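Local coordinates for lysyl-trna-dependent l-ysyl-phosphatidylgycerol synthase (Bacillus licheniformis, PDB 4V36), which probably catalyses the transfer of lysine from lysyl-tRNA to the membrane lipid phosphatidylglycerol, a lipid modification linked to bacterial resistance, at residues A50-A55 with P75-E80; L61-D66 with Y90-Y95; I10-D15 with F42-D47; G116-V121 with R307-A312. One frame throughout, in Å; residues are numbered along the deposited sequence.

Overall arrangement
From the N terminus, contact 3 closes first: the loop 10-15, having led into helix 16-25, is met by strand 41-44, the outermost strand at this end of the mixed sheet. Contacts 1 and 2 then cross, because strand 60-69 opens contact 2 before helix 74-87 has closed contact 1 against strand 50-57; strand 91-97 closes contact 2. Contact 4 follows in series and spans 185 residues, bringing strand 305-313 back between strands 91-97 and 111-122. No contact nests inside another. Contacts 1 and 2 join through Q53 O and L64 N (3.0 Å), contacts 2 and 4 through F94 O and A312 N (2.8 Å), whereas contacts 3 and 4 lie about 26 Å apart between centres.

Contact 1 (A50-A55 with P75-E80); sequences ALIQFA and PLVIKE
V77 is turned with CG1 between its backbone N and carbonyl carbon (chi1 61°), which puts CG2 anti to the N, and the two methyls divide the strand between them. On the other side, I52 carries CG1 anti to its carbonyl carbon (chi1 -76°), with CD1 extended beyond it. CG1 of V77 meets the single methyl of A50, at 3.6 Å from A50 CB. CG2 of V77 reaches further along the strand to I52 CG1, 3.7 Å away. I52 CD1 also lies 3.9 Å from V77 CG2, and the I52 and V77 side chains cross obliquely. The evidence thus points to packing of aliphatic groups, in which a branched helix residue sits over A50 and I52, the alternate strand residues whose side chains face it. Helix 74-87 here lies against strand 50-57 of the mixed sheet, the short segments inclined at 44° with their axes 8.1 Å apart, as a layer on one face of an alpha/beta fold. L51, between A50 and I52, points to the opposite face and packs on L19 and F22 of helix 16-25. P67 of strand 60-69 touches both I52 and V77 and so extends the same apolar patch. At its edge, I52 CD1 comes loosely against I78, 4.4 Å from I78 CG1.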
loop_
_atom_site.group_PDB
_atom_site.type_symbol
_atom_site.label_atom_id
_atom_site.label_comp_id
_atom_site.label_asym_id
_atom_site.label_seq_id
_atom_site.Cartn_x
_atom_site.Cartn_y
_atom_site.Cartn_z
ATOM N N ALA A 50 11.339 17.362 -4.253
ATOM C CA ALA A 50 10.545 16.250 -4.768
ATOM C C ALA A 50 11.363 14.965 -4.878
ATOM O O ALA A 50 12.589 15.005 -4.987
ATOM C CB ALA A 50 9.949 16.613 -6.115
ATOM N N LEU A 51 10.675 13.826 -4.856
ATOM C CA LEU A 51 11.344 12.529 -4.863
ATOM C C LEU A 51 10.576 11.466 -5.647
ATOM O O LEU A 51 9.362 11.325 -5.501
ATOM C CB LEU A 51 11.562 12.046 -3.428
ATOM C CG LEU A 51 12.055 10.608 -3.261
ATOM C CD1 LEU A 51 13.446 10.441 -3.852
ATOM C CD2 LEU A 51 12.037 10.203 -1.797
ATOM N N ILE A 52 11.297 10.716 -6.472
ATOM C CA ILE A 52 10.719 9.595 -7.203
ATOM C C ILE A 52 11.348 8.274 -6.767
ATOM O O ILE A 52 12.565 8.097 -6.849
ATOM C CB ILE A 52 10.886 9.763 -8.726
ATOM C CG1 ILE A 52 9.885 10.787 -9.260
ATOM C CG2 ILE A 52 10.698 8.431 -9.437
ATOM C CD1 ILE A 52 9.907 10.931 -10.768
ATOM N N GLN A 53 10.513 7.356 -6.294
ATOM C CA GLN A 53 10.970 6.022 -5.922
ATOM C C GLN A 53 10.673 5.046 -7.055
ATOM O O GLN A 53 9.591 5.079 -7.639
ATOM C CB GLN A 53 10.301 5.560 -4.629
ATOM C CG GLN A 53 10.426 6.547 -3.484
ATOM C CD GLN A 53 9.771 6.051 -2.211
ATOM O OE1 GLN A 53 9.546 4.851 -2.039
ATOM N NE2 GLN A 53 9.457 6.975 -1.308
ATOM N N PHE A 54 11.628 4.175 -7.362
ATOM C CA PHE A 54 11.473 3.276 -8.499
ATOM C C PHE A 54 12.303 2.006 -8.373
ATOM O O PHE A 54 13.142 1.880 -7.482
ATOM C CB PHE A 54 11.846 4.001 -9.795
ATOM C CG PHE A 54 13.298 4.381 -9.881
ATOM C CD1 PHE A 54 13.766 5.529 -9.262
ATOM C CD2 PHE A 54 14.194 3.593 -10.585
ATOM C CE1 PHE A 54 15.102 5.881 -9.339
ATOM C CE2 PHE A 54 15.531 3.939 -10.666
ATOM C CZ PHE A 54 15.984 5.086 -10.042
ATOM N N ALA A 55 12.055 1.068 -9.280
ATOM C CA ALA A 55 12.839 -0.156 -9.369
ATOM C C ALA A 55 13.201 -0.424 -10.823
ATOM O O ALA A 55 12.441 -0.087 -11.730
ATOM C CB ALA A 55 12.076 -1.328 -8.779
ATOM N N PRO A 75 6.374 18.649 -11.536
ATOM C CA PRO A 75 6.730 18.654 -12.961
ATOM C C PRO A 75 8.239 18.629 -13.190
ATOM O O PRO A 75 8.699 18.079 -14.189
ATOM C CB PRO A 75 6.130 19.970 -13.469
ATOM C CG PRO A 75 5.023 20.263 -12.531
ATOM C CD PRO A 75 5.508 19.795 -11.194
ATOM N N LEU A 76 8.995 19.213 -12.265
ATOM C CA LEU A 76 10.446 19.277 -12.391
ATOM C C LEU A 76 11.099 17.906 -12.229
ATOM O O LEU A 76 11.950 17.521 -13.029
ATOM C CB LEU A 76 11.025 20.253 -11.365
ATOM C CG LEU A 76 12.551 20.374 -11.342
ATOM C CD1 LEU A 76 13.079 20.800 -12.703
ATOM C CD2 LEU A 76 12.993 21.350 -10.266
ATOM N N VAL A 77 10.697 17.172 -11.194
ATOM C CA VAL A 77 11.306 15.879 -10.902
ATOM C C VAL A 77 10.941 14.839 -11.963
ATOM O O VAL A 77 11.755 13.982 -12.308
ATOM C CB VAL A 77 10.903 15.364 -9.494
ATOM C CG1 VAL A 77 9.396 15.167 -9.386
ATOM C CG2 VAL A 77 11.645 14.079 -9.158
ATOM N N ILE A 78 9.725 14.930 -12.492
ATOM C CA ILE A 78 9.283 14.024 -13.545
ATOM C C ILE A 78 10.054 14.309 -14.827
ATOM O O ILE A 78 10.453 13.392 -15.544
ATOM C CB ILE A 78 7.767 14.148 -13.798
ATOM C CG1 ILE A 78 6.988 13.675 -12.570
ATOM C CG2 ILE A 78 7.355 13.339 -15.019
ATOM C CD1 ILE A 78 5.494 13.853 -12.692
ATOM N N LYS A 79 10.277 15.592 -15.096
ATOM C CA LYS A 79 11.032 16.020 -16.267
ATOM C C LYS A 79 12.476 15.530 -16.207
ATOM O O LYS A 79 13.002 15.005 -17.186
ATOM C CB LYS A 79 10.997 17.545 -16.390
ATOM C CG LYS A 79 11.721 18.099 -17.605
ATOM C CD LYS A 79 11.596 19.614 -17.661
ATOM C CE LYS A 79 12.303 20.190 -18.876
ATOM N NZ LYS A 79 12.185 21.674 -18.925
ATOM N N GLU A 80 13.107 15.702 -15.050
ATOM C CA GLU A 80 14.495 15.293 -14.861
ATOM C C GLU A 80 14.656 13.776 -14.894
ATOM O O GLU A 80 15.601 13.258 -15.488
ATOM C CB GLU A 80 15.040 15.843 -13.541
ATOM C CG GLU A 80 15.161 17.357 -13.501
ATOM C CD GLU A 80 15.587 17.871 -12.139
ATOM O OE1 GLU A 80 15.633 17.066 -11.185
ATOM O OE2 GLU A 80 15.876 19.079 -12.022
#

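Contact 2 (L61-D66 with Y90-Y95); sequences LVVLGD and YLVIFY
Five backbone hydrogen bonds join L61-G65 to L91-Y95, with the donor alternating between the strands. L61 N donates to L91 O, and I93 N returns a bond to L61 O; V63 N then gives to I93 O at 2.6 Å, Y95 N to V63 O, and G65 N to Y95 O. This staggered pattern, with four parallel bridges from L61-V92 to L64-Y95, identifies the two parallel strands of a beta-alpha-beta unit whose connection is helix 74-87. The last bond is the most bent, with an N-H...O angle of 143° at G65. Between the main bonds, V62 CA approaches I93 O at 3.4 Å as a CA-H...O contact. The side chains divide between the two faces. L61, V63, V92 and F94 lie on one face, where F81 of the connecting helix touches both V63 and V92; V62, I93 and Y95 lie on the other and meet helix 319-330. On the first face V63 and F94 leave the sheet together, flank to flank, with V63 CB 3.6 Å from F94 CD2. V63 CG2 extends the patch to V92 CG1, at 4.1 Å. On the second face Y95 CB rests against V62 CG1, 4.1 Å away, while the Y95 ring, its CG anti to the backbone N (chi1 176°), stands beside L64. The leucine touches the ring at its edge: L64 CD1 lies near the ring plane, 3.8 Å from Y95 CD2.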
loop_
_atom_site.group_PDB
_atom_site.type_symbol
_atom_site.label_atom_id
_atom_site.label_comp_id
_atom_site.label_asym_id
_atom_site.label_seq_id
_atom_site.Cartn_x
_atom_site.Cartn_y
_atom_site.Cartn_z
ATOM N N LEU A 61 12.169 1.018 -16.227
ATOM C CA LEU A 61 12.077 1.495 -14.851
ATOM C C LEU A 61 10.622 1.610 -14.404
ATOM O O LEU A 61 9.799 2.205 -15.100
ATOM C CB LEU A 61 12.774 2.849 -14.704
ATOM C CG LEU A 61 14.242 2.950 -15.127
ATOM C CD1 LEU A 61 14.713 4.393 -15.064
ATOM C CD2 LEU A 61 15.119 2.066 -14.257
ATOM N N VAL A 62 10.308 1.043 -13.244
ATOM C CA VAL A 62 8.953 1.110 -12.707
ATOM C C VAL A 62 8.884 2.023 -11.487
ATOM O O VAL A 62 9.445 1.713 -10.438
ATOM C CB VAL A 62 8.425 -0.285 -12.319
ATOM C CG1 VAL A 62 6.975 -0.193 -11.863
ATOM C CG2 VAL A 62 8.558 -1.248 -13.488
ATOM N N VAL A 63 8.190 3.147 -11.634
ATOM C CA VAL A 63 8.025 4.103 -10.543
ATOM C C VAL A 63 6.832 3.729 -9.668
ATOM O O VAL A 63 5.768 3.376 -10.176
ATOM C CB VAL A 63 7.836 5.537 -11.079
ATOM C CG1 VAL A 63 7.620 6.518 -9.936
ATOM C CG2 VAL A 63 9.030 5.951 -11.922
ATOM N N LEU A 64 7.016 3.802 -8.352
ATOM C CA LEU A 64 5.939 3.501 -7.417
ATOM C C LEU A 64 5.174 4.762 -7.021
ATOM O O LEU A 64 5.637 5.547 -6.194
ATOM C CB LEU A 64 6.488 2.809 -6.168
ATOM C CG LEU A 64 5.443 2.373 -5.138
ATOM C CD1 LEU A 64 4.465 1.388 -5.758
ATOM C CD2 LEU A 64 6.107 1.771 -3.912
ATOM N N GLY A 65 4.005 4.953 -7.624
ATOM C CA GLY A 65 3.140 6.069 -7.287
ATOM C C GLY A 65 3.603 7.405 -7.835
ATOM O O GLY A 65 4.543 7.478 -8.624
ATOM N N ASP A 66 2.921 8.466 -7.414
ATOM C CA ASP A 66 3.304 9.826 -7.771
ATOM C C ASP A 66 4.533 10.243 -6.963
ATOM O O ASP A 66 4.886 9.575 -5.992
ATOM C CB ASP A 66 2.135 10.787 -7.525
ATOM C CG ASP A 66 0.966 10.531 -8.455
ATOM O OD1 ASP A 66 1.074 10.871 -9.652
ATOM O OD2 ASP A 66 -0.063 9.998 -7.988
ATOM N N TYR A 90 16.104 3.967 -21.361
ATOM C CA TYR A 90 15.193 3.168 -20.547
ATOM C C TYR A 90 13.741 3.585 -20.746
ATOM O O TYR A 90 13.441 4.765 -20.922
ATOM C CB TYR A 90 15.557 3.278 -19.062
ATOM C CG TYR A 90 16.884 2.652 -18.694
ATOM C CD1 TYR A 90 17.524 1.769 -19.554
ATOM C CD2 TYR A 90 17.494 2.943 -17.480
ATOM C CE1 TYR A 90 18.737 1.195 -19.219
ATOM C CE2 TYR A 90 18.707 2.374 -17.137
ATOM C CZ TYR A 90 19.323 1.501 -18.008
ATOM O OH TYR A 90 20.530 0.934 -17.670
ATOM N N LEU A 91 12.844 2.606 -20.716
ATOM C CA LEU A 91 11.413 2.875 -20.738
ATOM C C LEU A 91 10.923 3.081 -19.309
ATOM O O LEU A 91 11.301 2.334 -18.407
ATOM C CB LEU A 91 10.653 1.729 -21.410
ATOM C CG LEU A 91 9.134 1.880 -21.526
ATOM C CD1 LEU A 91 8.771 3.035 -22.447
ATOM C CD2 LEU A 91 8.497 0.582 -22.003
ATOM N N VAL A 92 10.090 4.093 -19.099
ATOM C CA VAL A 92 9.632 4.410 -17.750
ATOM C C VAL A 92 8.150 4.109 -17.560
ATOM O O VAL A 92 7.309 4.534 -18.352
ATOM C CB VAL A 92 9.891 5.885 -17.403
ATOM C CG1 VAL A 92 9.379 6.200 -16.006
ATOM C CG2 VAL A 92 11.369 6.196 -17.509
ATOM N N ILE A 93 7.844 3.370 -16.499
ATOM C CA ILE A 93 6.472 3.016 -16.161
ATOM C C ILE A 93 6.104 3.581 -14.791
ATOM O O ILE A 93 6.901 3.523 -13.856
ATOM C CB ILE A 93 6.274 1.488 -16.161
ATOM C CG1 ILE A 93 6.806 0.879 -17.460
ATOM C CG2 ILE A 93 4.811 1.133 -15.956
ATOM C CD1 ILE A 93 6.929 -0.629 -17.426
ATOM N N PHE A 94 4.902 4.138 -14.679
ATOM C CA PHE A 94 4.420 4.655 -13.404
ATOM C C PHE A 94 3.297 3.774 -12.863
ATOM O O PHE A 94 2.293 3.549 -13.537
ATOM C CB PHE A 94 3.942 6.102 -13.551
ATOM C CG PHE A 94 5.034 7.066 -13.926
ATOM C CD1 PHE A 94 5.346 7.301 -15.255
ATOM C CD2 PHE A 94 5.751 7.733 -12.947
ATOM C CE1 PHE A 94 6.351 8.186 -15.600
ATOM C CE2 PHE A 94 6.758 8.618 -13.286
ATOM C CZ PHE A 94 7.058 8.844 -14.616
ATOM N N TYR A 95 3.473 3.283 -11.641
ATOM C CA TYR A 95 2.532 2.334 -11.060
ATOM C C TYR A 95 1.768 2.921 -9.875
ATOM O O TYR A 95 2.366 3.454 -8.940
ATOM C CB TYR A 95 3.273 1.064 -10.638
ATOM C CG TYR A 95 2.403 0.045 -9.945
ATOM C CD1 TYR A 95 1.389 -0.614 -10.627
ATOM C CD2 TYR A 95 2.606 -0.270 -8.608
ATOM C CE1 TYR A 95 0.594 -1.552 -9.993
ATOM C CE2 TYR A 95 1.819 -1.207 -7.968
ATOM C CZ TYR A 95 0.814 -1.844 -8.663
ATOM O OH TYR A 95 0.028 -2.775 -8.025
#

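Contact 3 (I10-D15 with F42-D47); sequences IGEEPD and FFYSSD
E12 passes from F42 to Y44 as its side chain leaves the backbone. Its CB lies 3.4 Å from F42 O. E12 CG, anti to its own carbonyl carbon (chi1 -58°), is still beside the carbonyl oxygen of F42, with E12 CG to F42 O 3.8 Å. Further out the extended chain brings CD to within 3.7 Å of Y44 CD2. At the tip OE1 comes to the edge of the phenol ring near its plane, 3.3 Å from Y44 CD2, while OE2 is a more distant neighbour of the same carbon. The side chains cross at about a right angle, with carboxylate and ring planes 37° apart. The strongest partner of this carboxylate is K18 of helix 16-25, which forms a salt bridge with OE1 and a cation-pi contact with Y44. Behind the side chain, E12 and F42 make a single antiparallel bridge of the hydrogen-bonded type, adding the loop 10-15 to the outer edge of strand 41-44, the edge away from strand 50-57. F42 N donates to E12 O at 2.9 Å; the reverse bond, from E12 N to F42 O, is modelled so short that its exact length is doubtful. Beyond the bridge P14 CB lies over one face of the F42 ring, 4.1 Å from F42 CE2. D15 then takes the N-cap position of helix 16-25. A water 2.7 Å from Y44 OH donates a hydrogen bond to D15 O and so bridges the two segments.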
loop_
_atom_site.group_PDB
_atom_site.type_symbol
_atom_site.label_atom_id
_atom_site.label_comp_id
_atom_site.label_asym_id
_atom_site.label_seq_id
_atom_site.Cartn_x
_atom_site.Cartn_y
_atom_site.Cartn_z
ATOM N N ILE A 10 21.387 5.149 -12.984
ATOM C CA ILE A 10 20.452 6.217 -12.646
ATOM C C ILE A 10 19.882 6.059 -11.234
ATOM O O ILE A 10 19.641 4.943 -10.771
ATOM C CB ILE A 10 19.295 6.274 -13.678
ATOM C CG1 ILE A 10 18.363 7.457 -13.404
ATOM C CG2 ILE A 10 18.524 4.959 -13.702
ATOM C CD1 ILE A 10 17.236 7.587 -14.406
ATOM N N GLY A 11 19.693 7.181 -10.545
ATOM C CA GLY A 11 19.080 7.178 -9.231
ATOM C C GLY A 11 20.070 7.048 -8.091
ATOM O O GLY A 11 21.266 6.857 -8.312
ATOM N N GLU A 12 19.564 7.151 -6.865
ATOM C CA GLU A 12 20.392 7.032 -5.672
ATOM C C GLU A 12 20.095 5.747 -4.908
ATOM O O GLU A 12 19.010 5.179 -5.027
ATOM C CB GLU A 12 20.179 8.232 -4.745
ATOM C CG GLU A 12 20.463 9.584 -5.372
ATOM C CD GLU A 12 20.215 10.728 -4.406
ATOM O OE1 GLU A 12 19.925 10.452 -3.221
ATOM O OE2 GLU A 12 20.309 11.900 -4.830
ATOM N N GLU A 13 21.071 5.301 -4.124
ATOM C CA GLU A 13 20.886 4.170 -3.225
ATOM C C GLU A 13 19.898 4.562 -2.130
ATOM O O GLU A 13 19.948 5.685 -1.627
ATOM C CB GLU A 13 22.230 3.746 -2.619
ATOM C CG GLU A 13 22.258 2.349 -2.011
ATOM C CD GLU A 13 22.375 1.253 -3.056
ATOM O OE1 GLU A 13 22.513 1.579 -4.254
ATOM O OE2 GLU A 13 22.333 0.064 -2.676
ATOM N N PRO A 14 18.984 3.646 -1.768
ATOM C CA PRO A 14 18.001 3.931 -0.716
ATOM C C PRO A 14 18.647 4.257 0.628
ATOM O O PRO A 14 19.339 3.416 1.202
ATOM C CB PRO A 14 17.188 2.632 -0.631
ATOM C CG PRO A 14 18.035 1.590 -1.295
ATOM C CD PRO A 14 18.778 2.317 -2.365
ATOM N N ASP A 15 18.422 5.474 1.114
ATOM C CA ASP A 15 18.967 5.913 2.395
ATOM C C ASP A 15 17.847 6.319 3.351
ATOM O O ASP A 15 17.189 7.339 3.144
ATOM C CB ASP A 15 19.939 7.076 2.193
ATOM C CG ASP A 15 20.541 7.564 3.497
ATOM O OD1 ASP A 15 20.684 6.749 4.432
ATOM O OD2 ASP A 15 20.873 8.765 3.586
ATOM N N PHE A 42 16.124 5.708 -5.246
ATOM C CA PHE A 42 15.539 7.033 -5.086
ATOM C C PHE A 42 16.090 8.022 -6.107
ATOM O O PHE A 42 17.260 7.954 -6.486
ATOM C CB PHE A 42 15.786 7.560 -3.670
ATOM C CG PHE A 42 15.104 6.759 -2.597
ATOM C CD1 PHE A 42 13.973 6.012 -2.881
ATOM C CD2 PHE A 42 15.595 6.755 -1.302
ATOM C CE1 PHE A 42 13.346 5.276 -1.896
ATOM C CE2 PHE A 42 14.973 6.021 -0.312
ATOM C CZ PHE A 42 13.846 5.280 -0.610
ATOM N N PHE A 43 15.236 8.938 -6.551
ATOM C CA PHE A 43 15.655 10.005 -7.451
ATOM C C PHE A 43 15.160 11.350 -6.935
ATOM O O PHE A 43 13.995 11.705 -7.119
ATOM C CB PHE A 43 15.139 9.758 -8.870
ATOM C CG PHE A 43 15.638 10.756 -9.879
ATOM C CD1 PHE A 43 16.832 10.545 -10.549
ATOM C CD2 PHE A 43 14.915 11.905 -10.158
ATOM C CE1 PHE A 43 17.295 11.461 -11.477
ATOM C CE2 PHE A 43 15.373 12.825 -11.083
ATOM C CZ PHE A 43 16.565 12.602 -11.744
ATOM N N TYR A 44 16.047 12.093 -6.284
ATOM C CA TYR A 44 15.704 13.417 -5.782
ATOM C C TYR A 44 15.890 14.464 -6.871
ATOM O O TYR A 44 16.845 14.402 -7.646
ATOM C CB TYR A 44 16.553 13.771 -4.560
ATOM C CG TYR A 44 16.235 12.944 -3.334
ATOM C CD1 TYR A 44 15.260 13.351 -2.434
ATOM C CD2 TYR A 44 16.910 11.759 -3.077
ATOM C CE1 TYR A 44 14.965 12.599 -1.311
ATOM C CE2 TYR A 44 16.622 11.000 -1.957
ATOM C CZ TYR A 44 15.648 11.425 -1.079
ATOM O OH TYR A 44 15.359 10.675 0.038
ATOM N N SER A 45 14.971 15.420 -6.931
ATOM C CA SER A 45 15.059 16.500 -7.903
ATOM C C SER A 45 16.187 17.456 -7.535
ATOM O O SER A 45 16.628 17.493 -6.387
ATOM C CB SER A 45 13.732 17.254 -7.995
ATOM O OG SER A 45 13.359 17.786 -6.735
ATOM N N SER A 46 16.651 18.224 -8.515
ATOM C CA SER A 46 17.707 19.205 -8.286
ATOM C C SER A 46 17.240 20.284 -7.315
ATOM O O SER A 46 18.043 20.881 -6.598
ATOM C CB SER A 46 18.150 19.834 -9.607
ATOM O OG SER A 46 17.058 20.446 -10.270
ATOM N N ASP A 47 15.933 20.526 -7.299
ATOM C CA ASP A 47 15.334 21.482 -6.378
ATOM C C ASP A 47 15.431 20.979 -4.940
ATOM O O ASP A 47 15.522 21.768 -4.000
ATOM C CB ASP A 47 13.873 21.737 -6.755
ATOM C CG ASP A 47 13.220 22.791 -5.886
ATOM O OD1 ASP A 47 13.933 23.699 -5.411
ATOM O OD2 ASP A 47 11.991 22.711 -5.680
HETATM O O HOH W 1 17.414 8.914 0.404
#

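Contact 4 (G116-V121 with R307-A312); sequences GEEAIV and RGKYLA
I120 lays its CD1 over one face of the R307 guanidinium, 3.4 Å from R307 NH2, so that an aliphatic tip covers a charged group. The same NH2 forms a salt bridge with E118 OE1 at 3.6 Å, the carboxylate and guanidinium planes being turned 71° to each other. A bend at chi3 (68°) turns R307 NE out of the line of the aliphatic chain; NH2 has a second acidic partner in E220. E118 is shared: its OE2 lies against the aliphatic part of K309, 3.3 Å from K309 CD, and forms only a long salt bridge to K309 NZ, while OE1 also accepts a hydrogen bond from N257. These charges line one face of an antiparallel strand pair, 116-121 with 307-312, in the interior of the mixed sheet, where strand 305-313 lies between 91-97 and 111-122 of this acetyltransferase-clan domain. K309 N donates to G116 O, and E118 and R307 exchange two backbone bonds, E118 N to R307 O being 2.7 Å. Between them E117 and G308 form a non-hydrogen-bonded pair, with E117 CG packed 3.7 Å from G308 CA. On the face opposite E118, the E117 carboxylate forms salt bridges with R296 and K114.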
loop_
_atom_site.group_PDB
_atom_site.type_symbol
_atom_site.label_atom_id
_atom_site.label_comp_id
_atom_site.label_asym_id
_atom_site.label_seq_id
_atom_site.Cartn_x
_atom_site.Cartn_y
_atom_site.Cartn_z
ATOM N N GLY A 116 -7.406 -0.278 -10.086
ATOM C CA GLY A 116 -8.354 -0.581 -9.033
ATOM C C GLY A 116 -8.684 0.671 -8.247
ATOM O O GLY A 116 -8.338 1.777 -8.662
ATOM N N GLU A 117 -9.350 0.503 -7.111
ATOM C CA GLU A 117 -9.724 1.636 -6.277
ATOM C C GLU A 117 -9.396 1.377 -4.813
ATOM O O GLU A 117 -9.567 0.264 -4.316
ATOM C CB GLU A 117 -11.216 1.948 -6.435
ATOM C CG GLU A 117 -11.587 2.531 -7.791
ATOM C CD GLU A 117 -13.087 2.645 -7.993
ATOM O OE1 GLU A 117 -13.796 1.637 -7.789
ATOM O OE2 GLU A 117 -13.556 3.742 -8.364
ATOM N N GLU A 118 -8.914 2.411 -4.131
ATOM C CA GLU A 118 -8.632 2.324 -2.704
ATOM C C GLU A 118 -9.886 2.617 -1.890
ATOM O O GLU A 118 -10.586 3.596 -2.142
ATOM C CB GLU A 118 -7.516 3.294 -2.311
ATOM C CG GLU A 118 -6.133 2.891 -2.793
ATOM C CD GLU A 118 -5.056 3.852 -2.332
ATOM O OE1 GLU A 118 -5.398 4.990 -1.945
ATOM O OE2 GLU A 118 -3.868 3.470 -2.352
ATOM N N ALA A 119 -10.162 1.762 -0.912
ATOM C CA ALA A 119 -11.315 1.947 -0.042
ATOM C C ALA A 119 -10.991 2.930 1.077
ATOM O O ALA A 119 -10.198 2.630 1.969
ATOM C CB ALA A 119 -11.767 0.615 0.534
ATOM N N ILE A 120 -11.610 4.105 1.023
ATOM C CA ILE A 120 -11.397 5.131 2.036
ATOM C C ILE A 120 -12.611 5.245 2.949
ATOM O O ILE A 120 -13.670 5.708 2.530
ATOM C CB ILE A 120 -11.111 6.503 1.402
ATOM C CG1 ILE A 120 -10.042 6.374 0.315
ATOM C CG2 ILE A 120 -10.692 7.505 2.468
ATOM C CD1 ILE A 120 -8.734 5.798 0.808
ATOM N N VAL A 121 -12.448 4.823 4.199
ATOM C CA VAL A 121 -13.550 4.803 5.152
ATOM C C VAL A 121 -13.584 6.058 6.017
ATOM O O VAL A 121 -12.592 6.410 6.655
ATOM C CB VAL A 121 -13.471 3.566 6.068
ATOM C CG1 VAL A 121 -14.550 3.622 7.138
ATOM C CG2 VAL A 121 -13.595 2.295 5.248
ATOM N N ARG A 307 -11.206 5.515 -4.286
ATOM C CA ARG A 307 -10.224 6.370 -4.942
ATOM C C ARG A 307 -9.375 5.554 -5.911
ATOM O O ARG A 307 -8.592 4.698 -5.498
ATOM C CB ARG A 307 -9.334 7.073 -3.914
ATOM C CG ARG A 307 -8.316 8.016 -4.539
ATOM C CD ARG A 307 -7.795 9.043 -3.543
ATOM N NE ARG A 307 -6.973 8.446 -2.496
ATOM C CZ ARG A 307 -7.200 8.592 -1.195
ATOM N NH1 ARG A 307 -8.228 9.317 -0.773
ATOM N NH2 ARG A 307 -6.398 8.014 -0.311
ATOM N N GLY A 308 -9.537 5.827 -7.201
ATOM C CA GLY A 308 -8.889 5.049 -8.241
ATOM C C GLY A 308 -7.381 5.195 -8.313
ATOM O O GLY A 308 -6.831 6.271 -8.080
ATOM N N LYS A 309 -6.713 4.091 -8.635
ATOM C CA LYS A 309 -5.275 4.087 -8.866
ATOM C C LYS A 309 -5.010 3.660 -10.305
ATOM O O LYS A 309 -5.685 2.773 -10.825
ATOM C CB LYS A 309 -4.564 3.156 -7.881
ATOM C CG LYS A 309 -4.948 3.383 -6.427
ATOM C CD LYS A 309 -3.766 3.858 -5.599
ATOM C CE LYS A 309 -3.287 5.230 -6.039
ATOM N NZ LYS A 309 -2.168 5.720 -5.184
ATOM N N TYR A 310 -4.031 4.288 -10.948
ATOM C CA TYR A 310 -3.827 4.081 -12.377
ATOM C C TYR A 310 -2.404 3.681 -12.741
ATOM O O TYR A 310 -1.447 4.025 -12.048
ATOM C CB TYR A 310 -4.205 5.350 -13.148
ATOM C CG TYR A 310 -5.645 5.772 -12.965
ATOM C CD1 TYR A 310 -6.020 6.587 -11.903
ATOM C CD2 TYR A 310 -6.627 5.362 -13.857
ATOM C CE1 TYR A 310 -7.334 6.977 -11.733
ATOM C CE2 TYR A 310 -7.944 5.747 -13.694
ATOM C CZ TYR A 310 -8.292 6.554 -12.632
ATOM O OH TYR A 310 -9.603 6.937 -12.469
ATOM N N LEU A 311 -2.280 2.948 -13.842
ATOM C CA LEU A 311 -0.983 2.639 -14.423
ATOM C C LEU A 311 -0.704 3.599 -15.572
ATOM O O LEU A 311 -1.534 3.759 -16.465
ATOM C CB LEU A 311 -0.938 1.192 -14.920
ATOM C CG LEU A 311 0.367 0.735 -15.575
ATOM C CD1 LEU A 311 1.462 0.570 -14.534
ATOM C CD2 LEU A 311 0.165 -0.556 -16.348
ATOM N N ALA A 312 0.456 4.244 -15.545
ATOM C CA ALA A 312 0.838 5.142 -16.627
ATOM C C ALA A 312 1.827 4.456 -17.560
ATOM O O ALA A 312 2.955 4.148 -17.174
ATOM C CB ALA A 312 1.423 6.430 -16.076
#